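Phenylalanyl-tRNA synthetase beta chain (Pyrococcus horikoshii, PDB 2CXI) catalyses, with its alpha subunit, ATP-dependent attachment of phenylalanine to tRNA(Phe), this N-terminal fragment of the beta subunit carrying the B3/4 editing domain and the B5 domain. Local coordinates at residues 52-57 and 130-135; 147-152 and 223-228; 208-213 and 230-235; 301-306 and 340-345; 305-308 and 313-316. One frame throughout, in Å; residues are numbered along the deposited sequence.

Interaction 1 of 5, residues 52-57 and 130-135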
# COMPACT_ATOMS: atom_id res chain seq x y z
N LYS A 52 14.74 46.39 7.03
CA LYS A 52 16.05 46.91 6.79
C LYS A 52 17.05 45.78 6.54
O LYS A 52 18.09 46.00 5.98
CB LYS A 52 16.45 47.82 7.96
CG LYS A 52 15.55 49.08 8.06
CD LYS A 52 15.42 49.79 6.70
CE LYS A 52 14.62 51.11 6.76
NZ LYS A 52 15.34 52.26 7.43
N ASP A 53 16.72 44.56 6.94
CA ASP A 53 17.68 43.45 6.78
C ASP A 53 17.34 42.55 5.55
O ASP A 53 16.47 41.66 5.59
CB ASP A 53 17.80 42.69 8.11
CG ASP A 53 18.96 41.72 8.14
OD1 ASP A 53 19.46 41.31 7.07
OD2 ASP A 53 19.42 41.29 9.22
N THR A 54 18.05 42.81 4.46
CA THR A 54 17.85 42.10 3.18
C THR A 54 18.27 40.60 3.18
O THR A 54 18.00 39.85 2.23
CB THR A 54 18.60 42.86 2.09
OG1 THR A 54 18.57 42.10 0.88
CG2 THR A 54 20.13 42.94 2.44
N ASN A 55 18.93 40.19 4.26
CA ASN A 55 19.44 38.82 4.44
C ASN A 55 18.63 37.99 5.44
O ASN A 55 18.99 36.86 5.75
CB ASN A 55 20.90 38.89 4.88
CG ASN A 55 21.78 39.48 3.82
OD1 ASN A 55 22.49 40.47 4.05
ND2 ASN A 55 21.71 38.91 2.62
N ARG A 56 17.55 38.59 5.97
CA ARG A 56 16.72 37.93 6.98
C ARG A 56 15.23 37.85 6.56
O ARG A 56 14.40 38.64 7.04
CB ARG A 56 16.93 38.59 8.36
CG ARG A 56 18.13 37.98 9.15
CD ARG A 56 18.25 38.39 10.57
NE ARG A 56 17.19 37.81 11.37
CZ ARG A 56 17.16 37.81 12.69
NH1 ARG A 56 18.15 38.39 13.39
NH2 ARG A 56 16.13 37.24 13.33
N PRO A 57 14.90 36.90 5.67
CA PRO A 57 13.50 36.65 5.28
C PRO A 57 12.58 36.37 6.49
O PRO A 57 11.39 36.63 6.42
CB PRO A 57 13.57 35.41 4.35
CG PRO A 57 15.02 35.28 3.96
CD PRO A 57 15.86 36.03 4.94
N ALA A 130 9.95 34.95 -2.41
CA ALA A 130 10.20 34.62 -3.82
C ALA A 130 10.78 35.78 -4.61
O ALA A 130 11.60 35.57 -5.48
CB ALA A 130 8.92 34.14 -4.49
N LEU A 131 10.35 37.00 -4.32
CA LEU A 131 10.85 38.16 -5.08
C LEU A 131 12.31 38.45 -4.84
O LEU A 131 13.09 38.54 -5.80
CB LEU A 131 10.02 39.42 -4.78
CG LEU A 131 10.50 40.80 -5.25
CD1 LEU A 131 10.54 40.96 -6.75
CD2 LEU A 131 9.52 41.83 -4.63
N THR A 132 12.65 38.61 -3.56
CA THR A 132 13.95 39.11 -3.08
C THR A 132 14.96 37.99 -2.86
O THR A 132 15.99 37.89 -3.53
CB THR A 132 13.73 39.79 -1.70
OG1 THR A 132 12.72 40.81 -1.81
CG2 THR A 132 14.95 40.56 -1.30
N PHE A 133 14.67 37.16 -1.87
CA PHE A 133 15.53 36.01 -1.55
C PHE A 133 15.57 35.04 -2.72
O PHE A 133 16.63 34.50 -3.06
CB PHE A 133 14.99 35.34 -0.28
CG PHE A 133 15.87 34.25 0.28
CD1 PHE A 133 17.03 34.55 0.95
CD2 PHE A 133 15.48 32.90 0.16
CE1 PHE A 133 17.82 33.53 1.52
CE2 PHE A 133 16.27 31.87 0.68
CZ PHE A 133 17.43 32.19 1.39
N GLY A 134 14.44 34.85 -3.39
CA GLY A 134 14.36 33.84 -4.45
C GLY A 134 14.60 34.34 -5.88
O GLY A 134 14.33 33.61 -6.84
N ARG A 135 15.03 35.59 -6.02
CA ARG A 135 15.32 36.22 -7.33
C ARG A 135 14.20 36.05 -8.35
O ARG A 135 14.35 35.35 -9.37
CB ARG A 135 16.67 35.77 -7.94
CG ARG A 135 17.85 35.65 -6.95
CD ARG A 135 18.57 36.94 -6.42
NE ARG A 135 18.78 38.01 -7.39
CZ ARG A 135 19.55 39.09 -7.17
NH1 ARG A 135 20.23 39.23 -6.05
NH2 ARG A 135 19.66 40.03 -8.10
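T54 is the first residue of 52-57 to approach T132 on helix 116-133, and only loosely, with T54 OG1 4.5 Å from T132 CG2. It lies inside a type I beta turn from D53 to R56, closed by the backbone bond from R56 N to D53 O. N55 takes no part across the contact but braces the turn: its backbone N donates to D53 OD1 at 3.1 Å, an Asx turn in which the oxygen is met on its anti side. R56 turns its side chain away, to a salt bridge with D58. P57, just after the turn, makes the main contact. Its CG rides over one face of the F133 ring, 4.1 Å from the centroid and 27° off the ring normal, a CH-pi contact whose closest approach is 3.7 Å, from P57 CG to F133 CD1. The phenyl ring reaches the proline because F133 CG stands opposite the backbone N (chi1 -173°). Helix 240-255 completes the setting: its L245 packs on both P57 and F133, and its K242 makes a cation-pi contact with the phenyl ring, so the loop leading from strand 44-51 to helix 62-72 is joined to two helices at once.

Interaction 2 of 5, residues 147-152 and 223-228; sequences FDKIKP and RVTTDT
An ST turn within a type I beta turn, T225 to T228, belongs to one side of this surface contact in the B3/4 domain, and the side chain of K149, at the end of a short 3-10 segment, comes from the loop between strands 140-146 and 154-159 to reach that side at R223, just ahead of the turn. The lysine chain is extended beyond CG and passes alongside the backbone of R223, and K149 NZ donates a hydrogen bond to R223 O, short at 2.5 Å. The ammonium group meets this carbonyl off its axis, at a C=O...N angle of 144° and tilted 25° from the carbonyl plane. D146 lies at the range of a long, weak ion pair with the same ammonium group. Two residues on from K149, K151 forms a salt bridge with D117 of the second subunit. The turn that follows R223 is stiffened from within: T228 N donates to T225 O, and T225 N donates almost straight to T228 OG1 at 3.0 Å. T225 OG1, held between its own backbone N and carbonyl carbon (chi1 70°), accepts from D227 N at 3.0 Å. With a valine in place of T225, the D227 amide would probably lose its acceptor and the water beside the lysine one of its partners. The water itself spans the two segments, accepting from K149 NZ at 2.7 Å and hydrogen-bonding to T225 OG1 at the same distance.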
# COMPACT_ATOMS: atom_id res chain seq x y z
N PHE A 147 -3.92 20.70 2.65
CA PHE A 147 -3.51 19.30 2.73
C PHE A 147 -4.69 18.31 2.70
O PHE A 147 -4.59 17.19 2.13
CB PHE A 147 -2.63 19.06 3.96
CG PHE A 147 -2.20 17.60 4.11
CD1 PHE A 147 -1.32 17.04 3.21
CD2 PHE A 147 -2.73 16.81 5.14
CE1 PHE A 147 -0.91 15.67 3.31
CE2 PHE A 147 -2.33 15.44 5.26
CZ PHE A 147 -1.40 14.90 4.34
N ASP A 148 -5.80 18.74 3.28
CA ASP A 148 -7.03 17.91 3.32
C ASP A 148 -7.62 17.71 1.95
O ASP A 148 -8.45 16.84 1.77
CB ASP A 148 -8.07 18.56 4.23
CG ASP A 148 -7.64 18.55 5.67
OD1 ASP A 148 -6.73 17.77 6.01
OD2 ASP A 148 -8.18 19.27 6.51
N LYS A 149 -7.17 18.50 0.98
CA LYS A 149 -7.73 18.48 -0.36
C LYS A 149 -6.85 17.73 -1.35
O LYS A 149 -7.15 17.68 -2.56
CB LYS A 149 -8.00 19.91 -0.85
CG LYS A 149 -9.15 20.63 -0.04
CD LYS A 149 -9.47 21.99 -0.70
CE LYS A 149 -10.19 22.93 0.25
NZ LYS A 149 -10.10 24.36 -0.17
N ILE A 150 -5.73 17.17 -0.88
CA ILE A 150 -4.84 16.45 -1.83
C ILE A 150 -4.66 15.01 -1.37
O ILE A 150 -4.89 14.73 -0.20
CB ILE A 150 -3.47 17.18 -2.00
CG1 ILE A 150 -2.65 17.09 -0.69
CG2 ILE A 150 -3.71 18.64 -2.59
CD1 ILE A 150 -1.21 17.74 -0.72
N LYS A 151 -4.27 14.12 -2.28
CA LYS A 151 -4.08 12.72 -1.94
C LYS A 151 -2.62 12.31 -2.13
O LYS A 151 -2.16 12.12 -3.26
CB LYS A 151 -5.01 11.81 -2.74
CG LYS A 151 -4.99 10.34 -2.26
CD LYS A 151 -5.92 9.48 -3.17
CE LYS A 151 -6.11 8.09 -2.61
NZ LYS A 151 -7.29 7.38 -3.29
N PRO A 152 -1.93 12.13 -1.01
CA PRO A 152 -0.53 11.70 -1.01
C PRO A 152 -0.46 10.17 -1.38
O PRO A 152 -1.47 9.47 -1.26
CB PRO A 152 -0.11 11.95 0.43
CG PRO A 152 -1.40 11.69 1.23
CD PRO A 152 -2.49 12.27 0.35
N ARG A 223 -6.86 24.25 -3.02
CA ARG A 223 -6.98 25.69 -2.70
C ARG A 223 -7.05 26.00 -1.21
O ARG A 223 -7.77 25.34 -0.46
CB ARG A 223 -8.18 26.29 -3.44
CG ARG A 223 -7.98 26.24 -4.94
CD ARG A 223 -7.05 27.32 -5.49
NE ARG A 223 -7.46 28.69 -5.15
CZ ARG A 223 -8.44 29.36 -5.75
NH1 ARG A 223 -9.14 28.81 -6.72
NH2 ARG A 223 -8.71 30.61 -5.37
N VAL A 224 -6.23 26.96 -0.77
CA VAL A 224 -6.24 27.42 0.61
C VAL A 224 -7.30 28.53 0.80
O VAL A 224 -7.34 29.50 0.06
CB VAL A 224 -4.86 28.00 1.05
CG1 VAL A 224 -4.87 28.41 2.52
CG2 VAL A 224 -3.71 26.99 0.81
N THR A 225 -8.13 28.36 1.82
CA THR A 225 -9.12 29.39 2.17
C THR A 225 -8.98 29.68 3.67
O THR A 225 -8.17 29.03 4.35
CB THR A 225 -10.59 28.91 1.86
OG1 THR A 225 -10.94 27.88 2.78
CG2 THR A 225 -10.74 28.25 0.45
N THR A 226 -9.76 30.61 4.21
CA THR A 226 -9.77 30.77 5.68
C THR A 226 -10.35 29.54 6.42
O THR A 226 -10.21 29.44 7.63
CB THR A 226 -10.54 32.05 6.12
OG1 THR A 226 -11.87 31.97 5.61
CG2 THR A 226 -9.94 33.30 5.46
N ASP A 227 -11.01 28.60 5.71
CA ASP A 227 -11.45 27.33 6.31
C ASP A 227 -10.36 26.26 6.38
O ASP A 227 -10.50 25.23 7.07
CB ASP A 227 -12.65 26.76 5.58
CG ASP A 227 -13.89 27.62 5.76
OD1 ASP A 227 -14.10 28.16 6.86
OD2 ASP A 227 -14.68 27.86 4.83
N THR A 228 -9.26 26.52 5.67
CA THR A 228 -8.09 25.61 5.71
C THR A 228 -7.47 25.49 7.11
O THR A 228 -7.15 26.49 7.76
CB THR A 228 -7.05 26.02 4.65
OG1 THR A 228 -7.63 25.83 3.35
CG2 THR A 228 -5.82 25.06 4.69
O HOH W 1 -11.28 25.27 2.07

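Interaction 3 of 5, residues 208-213 and 230-235; sequences NVLSMP and NVFIDV
The buried interior of the curled B3/4 sheet is crossed here by L210 and F232, side chains from strands that share no backbone bonds: 209-212 and 231-237 are separated by five strands in the order of the sheet, yet its curvature brings them face to face. L210 CD2 does the touching, lying 4.0 Å from F232 CD1 and just as far from F232 CE1, an oblique approach to one side of the ring in which the two side chains stand roughly at right angles. F232 CG lies opposite the backbone N (chi1 174°), which carries the phenyl group inward to the leucine. Both residues also pack against I150, while F145 of strand 140-146 covers L210 as well.

The next residue, S211, points the same way as L210 because the two form a classic beta bulge, both facing L202 on strand 199-204; the near-helical backbone of L210 produces the extra residue. The bulge thus directs a methyl group and a hydroxyl toward the same opposing strand. The hydroxyl is used through a water, which lies 2.7 Å from S211 OG and donates to D234 OD2 at 2.8 Å. The other carboxylate oxygen, D234 OD1, has the proline ring beside it, with P213 CG 4.0 Å away. D234 stands two residues beyond F232 on the same face of its strand, and L202, F145 and Y106 pack against its side chain.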
# COMPACT_ATOMS: atom_id res chain seq x y z
N ASN A 208 -4.31 14.70 -9.74
CA ASN A 208 -4.70 16.11 -9.59
C ASN A 208 -3.48 16.99 -9.44
O ASN A 208 -2.66 16.80 -8.54
CB ASN A 208 -5.66 16.31 -8.41
CG ASN A 208 -6.85 15.38 -8.50
OD1 ASN A 208 -7.72 15.56 -9.36
ND2 ASN A 208 -6.84 14.34 -7.70
N VAL A 209 -3.39 17.95 -10.34
CA VAL A 209 -2.23 18.85 -10.39
C VAL A 209 -2.44 19.97 -9.40
O VAL A 209 -3.39 20.79 -9.52
CB VAL A 209 -2.03 19.44 -11.81
CG1 VAL A 209 -0.89 20.49 -11.82
CG2 VAL A 209 -1.76 18.33 -12.82
N LEU A 210 -1.53 20.00 -8.42
CA LEU A 210 -1.40 21.10 -7.48
C LEU A 210 -0.93 22.39 -8.14
O LEU A 210 -1.54 23.44 -7.93
CB LEU A 210 -0.44 20.71 -6.34
CG LEU A 210 -1.02 19.89 -5.20
CD1 LEU A 210 -1.28 18.43 -5.70
CD2 LEU A 210 -0.01 19.92 -4.04
N SER A 211 0.16 22.31 -8.92
CA SER A 211 0.76 23.50 -9.50
C SER A 211 1.76 23.10 -10.58
O SER A 211 2.12 21.92 -10.72
CB SER A 211 1.49 24.29 -8.39
OG SER A 211 2.67 23.57 -7.97
N MSE A 212 2.20 24.09 -11.37
CA MSE A 212 3.38 23.92 -12.19
C MSE A 212 4.47 24.87 -11.69
O MSE A 212 4.46 26.05 -12.10
CB MSE A 212 3.02 24.22 -13.66
CG MSE A 212 4.22 24.32 -14.56
SE MSE A 212 3.74 24.46 -16.50
CE MSE A 212 2.59 25.90 -16.44
N PRO A 213 5.37 24.44 -10.78
CA PRO A 213 6.45 25.35 -10.34
C PRO A 213 7.35 25.78 -11.52
O PRO A 213 7.59 24.98 -12.45
CB PRO A 213 7.23 24.51 -9.34
CG PRO A 213 6.22 23.49 -8.81
CD PRO A 213 5.41 23.15 -10.08
N ASN A 230 -5.04 22.58 7.67
CA ASN A 230 -3.79 21.83 7.49
C ASN A 230 -3.21 22.20 6.15
O ASN A 230 -3.87 22.05 5.13
CB ASN A 230 -4.05 20.30 7.52
CG ASN A 230 -4.74 19.86 8.81
OD1 ASN A 230 -4.25 20.14 9.90
ND2 ASN A 230 -5.90 19.21 8.68
N VAL A 231 -2.02 22.79 6.16
CA VAL A 231 -1.41 23.32 4.94
C VAL A 231 -0.25 22.43 4.51
O VAL A 231 0.53 21.95 5.35
CB VAL A 231 -0.96 24.82 5.11
CG1 VAL A 231 -0.20 25.01 6.34
CG2 VAL A 231 -0.03 25.22 4.04
N PHE A 232 -0.16 22.22 3.20
CA PHE A 232 0.95 21.50 2.60
C PHE A 232 1.78 22.57 1.85
O PHE A 232 1.24 23.35 1.04
CB PHE A 232 0.42 20.39 1.65
CG PHE A 232 1.52 19.68 0.87
CD1 PHE A 232 1.76 19.99 -0.48
CD2 PHE A 232 2.31 18.69 1.50
CE1 PHE A 232 2.78 19.34 -1.21
CE2 PHE A 232 3.34 18.04 0.77
CZ PHE A 232 3.56 18.36 -0.57
N ILE A 233 3.06 22.64 2.16
CA ILE A 233 3.92 23.71 1.54
C ILE A 233 4.99 23.08 0.67
O ILE A 233 5.62 22.11 1.09
CB ILE A 233 4.58 24.58 2.64
CG1 ILE A 233 3.54 25.26 3.58
CG2 ILE A 233 5.55 25.67 2.00
CD1 ILE A 233 4.13 25.53 4.99
N ASP A 234 5.20 23.60 -0.54
CA ASP A 234 6.33 23.13 -1.36
C ASP A 234 7.25 24.32 -1.64
O ASP A 234 6.77 25.46 -1.81
CB ASP A 234 5.87 22.45 -2.67
CG ASP A 234 5.59 23.45 -3.83
OD1 ASP A 234 6.37 23.48 -4.83
OD2 ASP A 234 4.64 24.25 -3.81
N VAL A 235 8.55 24.06 -1.67
CA VAL A 235 9.50 25.09 -2.08
C VAL A 235 10.45 24.46 -3.06
O VAL A 235 11.01 23.40 -2.78
CB VAL A 235 10.34 25.61 -0.91
CG1 VAL A 235 11.11 26.90 -1.35
CG2 VAL A 235 9.47 25.85 0.37
O HOH W 2 3.93 25.28 -6.28

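Interaction 4 of 5, residues 301-306 and 340-345; sequences GEIKEL and EDVLIA
L306 is in contact with both V342 and A345, and each of its branches has its own partner. L306 CD1 packs on V342 CG1 at 3.9 Å, the two side chains crossing at about a right angle, while L306 CD2 rests against the backbone of A345, 3.7 Å from A345 O. Closer to the main chain, L306 CB meets A345 CB at 3.9 Å, and the same alanine methyl lies 3.4 Å from L306 O. The small side chain of A345 permits this close passage, the alpha carbons of L306 and A345 being 5.5 Å apart. One turn earlier, I303 CG2 adds a looser contact with V342 CG2. If L306 were cut back to an alanine, V342 CG1 would probably lose its packing partner and a gap would be likely to open beside the A345 carbonyl.

These contacts join two helices of the B5 domain, a member of the helix-turn-helix clan; the axes of 301-306 and 340-345 pass 9.7 Å apart and are nearly perpendicular, at 86°. Helix 287-294 packs on the same apolar layer, its L287 against I303 and its I290 against V342. On another side of helix 335-346, D341, a predicted magnesium ligand shared with the alpha subunit, is held by a salt bridge to R329 and a hydrogen bond from Y312, while E340, also a predicted ligand, belongs to the same turn.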
# COMPACT_ATOMS: atom_id res chain seq x y z
N GLY A 301 28.26 37.43 31.57
CA GLY A 301 26.84 37.33 31.89
C GLY A 301 25.99 38.36 31.14
O GLY A 301 24.89 38.05 30.67
N GLU A 302 26.49 39.59 31.04
CA GLU A 302 25.77 40.63 30.30
C GLU A 302 25.67 40.33 28.80
O GLU A 302 24.60 40.50 28.18
CB GLU A 302 26.41 41.99 30.54
CG GLU A 302 26.11 42.50 31.95
CD GLU A 302 26.99 43.67 32.34
OE1 GLU A 302 28.17 43.72 31.92
OE2 GLU A 302 26.47 44.54 33.06
N ILE A 303 26.77 39.85 28.24
CA ILE A 303 26.80 39.46 26.84
C ILE A 303 25.85 38.28 26.64
O ILE A 303 25.06 38.26 25.68
CB ILE A 303 28.22 39.10 26.34
CG1 ILE A 303 29.13 40.34 26.46
CG2 ILE A 303 28.15 38.62 24.86
CD1 ILE A 303 30.58 40.06 26.24
N LYS A 304 25.91 37.29 27.54
CA LYS A 304 24.96 36.18 27.43
C LYS A 304 23.49 36.67 27.36
O LYS A 304 22.71 36.20 26.53
CB LYS A 304 25.15 35.16 28.57
CG LYS A 304 24.09 34.06 28.59
CD LYS A 304 24.58 32.83 29.34
CE LYS A 304 23.39 31.99 29.76
NZ LYS A 304 23.80 30.63 30.03
N GLU A 305 23.13 37.59 28.24
CA GLU A 305 21.78 38.12 28.33
C GLU A 305 21.37 38.86 27.06
O GLU A 305 20.23 38.79 26.64
CB GLU A 305 21.66 39.10 29.48
CG GLU A 305 21.77 38.50 30.88
CD GLU A 305 21.51 39.55 31.93
OE1 GLU A 305 22.43 39.89 32.73
OE2 GLU A 305 20.37 40.07 31.93
N LEU A 306 22.30 39.60 26.47
CA LEU A 306 22.01 40.31 25.21
C LEU A 306 21.77 39.31 24.06
O LEU A 306 20.82 39.47 23.30
CB LEU A 306 23.13 41.28 24.86
CG LEU A 306 23.27 42.52 25.76
CD1 LEU A 306 24.45 43.32 25.28
CD2 LEU A 306 22.01 43.42 25.81
N GLU A 340 27.53 42.17 15.75
CA GLU A 340 26.41 43.03 15.32
C GLU A 340 25.16 42.80 16.14
O GLU A 340 24.48 43.74 16.55
CB GLU A 340 26.10 42.80 13.82
CG GLU A 340 25.32 43.92 13.15
CD GLU A 340 26.12 45.22 13.07
OE1 GLU A 340 27.38 45.18 13.11
OE2 GLU A 340 25.52 46.30 12.95
N ASP A 341 24.84 41.54 16.42
CA ASP A 341 23.60 41.25 17.18
C ASP A 341 23.71 41.74 18.63
O ASP A 341 22.73 42.18 19.21
CB ASP A 341 23.28 39.74 17.16
CG ASP A 341 22.67 39.28 15.84
OD1 ASP A 341 22.26 40.14 15.04
OD2 ASP A 341 22.54 38.07 15.56
N VAL A 342 24.90 41.62 19.21
CA VAL A 342 25.16 42.22 20.56
C VAL A 342 24.91 43.74 20.57
O VAL A 342 24.27 44.28 21.51
CB VAL A 342 26.59 41.87 21.07
CG1 VAL A 342 26.92 42.60 22.41
CG2 VAL A 342 26.73 40.36 21.29
N LEU A 343 25.41 44.42 19.53
CA LEU A 343 25.26 45.87 19.42
C LEU A 343 23.80 46.22 19.25
O LEU A 343 23.31 47.13 19.89
CB LEU A 343 26.09 46.45 18.25
CG LEU A 343 27.61 46.35 18.36
CD1 LEU A 343 28.31 46.83 17.07
CD2 LEU A 343 28.16 47.11 19.59
N ILE A 344 23.08 45.45 18.43
CA ILE A 344 21.65 45.65 18.26
C ILE A 344 20.88 45.50 19.57
O ILE A 344 20.08 46.38 19.93
CB ILE A 344 21.08 44.67 17.20
CG1 ILE A 344 21.65 44.96 15.80
CG2 ILE A 344 19.55 44.73 17.22
CD1 ILE A 344 21.24 43.89 14.75
N ALA A 345 21.12 44.39 20.27
CA ALA A 345 20.44 44.06 21.55
C ALA A 345 20.73 45.06 22.65
O ALA A 345 19.87 45.32 23.51
CB ALA A 345 20.81 42.66 22.02

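Interaction 5 of 5, residues 305-308 and 313-316; sequences ELLE and EVEI
V314 N is joined to the carboxylate of E308 through one water, which accepts from the amide at 3.0 Å and donates to E308 OE2 at a short 2.5 Å. The glutamate can serve as this polar arm because its chain runs extended beyond CG, carrying the carboxylate from the end of helix 300-309 toward the start of strand 313-317. Next to the water bridge the contact turns apolar. V314 CG2 lies in the angle between two consecutive helix residues, 3.7 Å from L307 CB and 4.2 Å from E308 CG, and the valine and glutamate side chains cross at a slant. The methyl takes this place because V314 CG2 lies opposite its own carbonyl carbon, on the side of the backbone N, with CG1 turned opposite that N (chi1 -179°). E308 thus meets the same residue twice, by its aliphatic stem and through the water at its end, while L307 offers V314 the base of its side chain and sends its branches further inward.

This is a tight helix-to-strand connection in the B5 domain, in which the last turns of the helix pack directly on the strand that follows. Strand 313-317 is an outer strand of a three-stranded antiparallel sheet; L323 of the adjoining strand 320-325 touches both V314 and L307, and L307 continues onto I338 and V342 of helix 335-346, so that its side chain lies between the sheet and that helix.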
# COMPACT_ATOMS: atom_id res chain seq x y z
N GLU A 305 23.13 37.59 28.24
CA GLU A 305 21.78 38.12 28.33
C GLU A 305 21.37 38.86 27.06
O GLU A 305 20.23 38.79 26.64
CB GLU A 305 21.66 39.10 29.48
CG GLU A 305 21.77 38.50 30.88
CD GLU A 305 21.51 39.55 31.93
OE1 GLU A 305 22.43 39.89 32.73
OE2 GLU A 305 20.37 40.07 31.93
N LEU A 306 22.30 39.60 26.47
CA LEU A 306 22.01 40.31 25.21
C LEU A 306 21.77 39.31 24.06
O LEU A 306 20.82 39.47 23.30
CB LEU A 306 23.13 41.28 24.86
CG LEU A 306 23.27 42.52 25.76
CD1 LEU A 306 24.45 43.32 25.28
CD2 LEU A 306 22.01 43.42 25.81
N LEU A 307 22.63 38.30 23.95
CA LEU A 307 22.47 37.28 22.90
C LEU A 307 21.20 36.43 23.08
O LEU A 307 20.59 36.02 22.09
CB LEU A 307 23.69 36.38 22.85
CG LEU A 307 24.98 37.05 22.33
CD1 LEU A 307 26.12 36.07 22.57
CD2 LEU A 307 24.88 37.40 20.85
N GLU A 308 20.79 36.19 24.32
CA GLU A 308 19.49 35.53 24.56
C GLU A 308 18.27 36.35 24.06
O GLU A 308 17.32 35.76 23.61
CB GLU A 308 19.33 35.09 26.02
CG GLU A 308 20.31 33.98 26.39
CD GLU A 308 20.21 33.55 27.85
OE1 GLU A 308 19.86 34.39 28.69
OE2 GLU A 308 20.51 32.37 28.14
N GLU A 313 20.84 30.45 21.95
CA GLU A 313 21.22 29.70 23.12
C GLU A 313 22.69 29.96 23.34
O GLU A 313 23.46 30.01 22.39
CB GLU A 313 20.97 28.19 22.97
CG GLU A 313 21.48 27.40 24.17
CD GLU A 313 21.34 25.91 23.95
OE1 GLU A 313 20.21 25.41 24.05
OE2 GLU A 313 22.37 25.26 23.67
N VAL A 314 23.08 30.14 24.60
CA VAL A 314 24.44 30.57 24.92
C VAL A 314 24.97 29.72 26.09
O VAL A 314 24.36 29.69 27.17
CB VAL A 314 24.49 32.07 25.39
CG1 VAL A 314 25.93 32.48 25.69
CG2 VAL A 314 23.83 33.02 24.36
N GLU A 315 26.09 29.03 25.84
CA GLU A 315 26.82 28.25 26.84
C GLU A 315 28.24 28.79 26.90
O GLU A 315 28.99 28.66 25.94
CB GLU A 315 26.83 26.76 26.47
CG GLU A 315 28.02 26.00 27.06
CD GLU A 315 27.91 24.48 26.94
OE1 GLU A 315 28.60 23.88 26.06
OE2 GLU A 315 27.13 23.89 27.73
N ILE A 316 28.60 29.39 28.03
CA ILE A 316 29.94 29.97 28.18
C ILE A 316 30.81 29.05 29.02
O ILE A 316 30.44 28.68 30.13
CB ILE A 316 29.88 31.35 28.86
CG1 ILE A 316 29.06 32.35 28.03
CG2 ILE A 316 31.34 31.86 29.09
CD1 ILE A 316 28.64 33.56 28.86
O HOH W 3 20.94 30.32 26.69

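In the fold
From the N terminus, interaction 1 comes first, bringing the loop after strand 44-51 against helix 116-133 and closing before any other opens. Interactions 2 and 3 then cross, their segments alternating along the chain within the B3/4 domain; they touch directly, through bonds from F147 and D148 to N230, so a surface loop and the sheet interior are tied together. Interactions 4 and 5 start from the same helix, 300-309: interaction 5 closes the short turn to strand 313-317, inside the longer loop that interaction 4 closes. Both lie in the B5 domain, with centres 38 to 42 Å from those of interactions 2 and 3.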